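Local coordinates for thioredoxin peroxidase 2 (Plasmodium falciparum, PDB 2C0D), which probably reduces hydrogen peroxide and organic hydroperoxides to water and alcohols as a thioredoxin-dependent mitochondrial 2-Cys peroxiredoxin, at residues Tyr64-Tyr68 with Thr69-Pro73. Sequence-based numbering, arbitrary orientation.
Sequences YPLNY and TFVCP
Asn67 grips the chain that turns back after it, toward Phe70 and Val71, through two oxygens. Asn67 O accepts from Val71 N at 2.9 Å, a bond bent at the hydrogen (135°) that closes the five-residue turn from Asn67 to Val71, and more weakly from Phe70 N. Asn67 OD1 takes the same Phe70 N at 3.1 Å, the donor tilted 28° from the carbonyl plane, so Phe70 N is shared between two acceptors. A chi1 of 51° sets Asn67 CG between its own N and carbonyl carbon, which brings OD1 over to Phe70 N. Asn67 OD1 then also lies at the edge of the Phe70 ring, 3.4 Å from Phe70 CD2, with amide and ring planes nearly perpendicular.

Water extends the pairing where the two arms spread: one molecule donates to Pro65 O and accepts from Cys72 N, both at 2.8 Å.

Apolar contacts are few. Pro65 CG meets Phe70 CB at 3.8 Å, the side chains crossing at about a right angle, and Leu66 CD2 touches Val71 CG2 at 4.0 Å.

The turn joins strand 58-63 to helix 73-81 and carries Cys72, the predicted peroxidatic cysteine, here disulfide-bonded to Cys192 of the second subunit. Arg147 of strand 144-152 touches Cys72 and hydrogen-bonds to Phe70 O. This is the active-site loop of a typical 2-Cys peroxiredoxin in its oxidised, intersubunit-linked state.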
# COMPACT_ATOMS: atom_id res chain seq x y z
N TYR B 64 -11.49 8.17 0.76
CA TYR B 64 -12.23 7.60 1.93
C TYR B 64 -13.71 7.58 1.62
O TYR B 64 -14.17 8.32 0.70
CB TYR B 64 -11.96 8.40 3.22
CG TYR B 64 -12.25 9.86 3.01
CD1 TYR B 64 -13.56 10.38 3.12
CD2 TYR B 64 -11.21 10.72 2.62
CE1 TYR B 64 -13.83 11.73 2.86
CE2 TYR B 64 -11.47 12.07 2.35
CZ TYR B 64 -12.76 12.55 2.46
OH TYR B 64 -12.93 13.90 2.16
N PRO B 65 -14.46 6.72 2.33
CA PRO B 65 -15.93 6.65 2.28
C PRO B 65 -16.58 7.57 3.34
O PRO B 65 -15.99 7.81 4.40
CB PRO B 65 -16.20 5.17 2.65
CG PRO B 65 -15.15 4.88 3.69
CD PRO B 65 -13.89 5.60 3.12
N LEU B 66 -17.76 8.10 3.00
CA LEU B 66 -18.57 8.87 3.95
C LEU B 66 -19.88 8.17 4.37
O LEU B 66 -20.66 8.75 5.12
CB LEU B 66 -18.91 10.25 3.39
CG LEU B 66 -17.76 11.27 3.33
CD1 LEU B 66 -18.30 12.68 2.95
CD2 LEU B 66 -16.96 11.34 4.60
N ASN B 67 -20.10 6.93 3.96
CA ASN B 67 -21.30 6.22 4.43
C ASN B 67 -21.20 5.96 5.94
O ASN B 67 -20.08 5.87 6.48
CB ASN B 67 -21.56 4.94 3.65
CG ASN B 67 -20.35 4.08 3.57
OD1 ASN B 67 -20.04 3.37 4.52
ND2 ASN B 67 -19.67 4.11 2.42
N TYR B 68 -22.32 5.89 6.64
CA TYR B 68 -22.25 5.72 8.10
C TYR B 68 -21.54 4.46 8.55
O TYR B 68 -20.93 4.45 9.62
CB TYR B 68 -23.62 5.78 8.74
CG TYR B 68 -24.28 7.15 8.66
CD1 TYR B 68 -23.53 8.32 8.73
CD2 TYR B 68 -25.67 7.26 8.56
CE1 TYR B 68 -24.13 9.57 8.65
CE2 TYR B 68 -26.30 8.51 8.51
CZ TYR B 68 -25.51 9.66 8.55
OH TYR B 68 -26.10 10.91 8.48
N THR B 69 -21.63 3.39 7.77
CA THR B 69 -20.98 2.14 8.17
C THR B 69 -19.47 2.33 8.32
O THR B 69 -18.88 1.88 9.33
CB THR B 69 -21.28 0.99 7.22
OG1 THR B 69 -22.70 0.79 7.20
CG2 THR B 69 -20.62 -0.31 7.74
N PHE B 70 -18.85 2.99 7.33
CA PHE B 70 -17.38 3.04 7.26
C PHE B 70 -16.69 4.39 7.47
O PHE B 70 -15.45 4.48 7.44
CB PHE B 70 -16.92 2.44 5.93
CG PHE B 70 -17.22 0.98 5.79
CD1 PHE B 70 -16.56 0.04 6.60
CD2 PHE B 70 -18.17 0.54 4.89
CE1 PHE B 70 -16.84 -1.33 6.47
CE2 PHE B 70 -18.45 -0.84 4.76
CZ PHE B 70 -17.77 -1.76 5.56
N VAL B 71 -17.47 5.45 7.70
CA VAL B 71 -16.88 6.77 7.89
C VAL B 71 -15.93 6.81 9.12
O VAL B 71 -16.24 6.24 10.18
CB VAL B 71 -17.96 7.87 8.01
CG1 VAL B 71 -18.90 7.60 9.27
CG2 VAL B 71 -17.32 9.26 8.01
N CYS B 72 -14.79 7.48 8.94
CA CYS B 72 -13.71 7.49 9.94
C CYS B 72 -13.15 8.92 10.09
O CYS B 72 -12.15 9.30 9.47
CB CYS B 72 -12.65 6.48 9.53
SG CYS B 72 -11.24 6.46 10.63
N PRO B 73 -13.83 9.76 10.88
CA PRO B 73 -13.37 11.14 11.04
C PRO B 73 -12.01 11.18 11.74
O PRO B 73 -11.20 12.06 11.45
CB PRO B 73 -14.43 11.80 11.93
CG PRO B 73 -15.23 10.69 12.51
CD PRO B 73 -15.06 9.46 11.67
O HOH W 1 -13.94 7.71 6.24
O HOH W 2 -18.07 4.47 11.19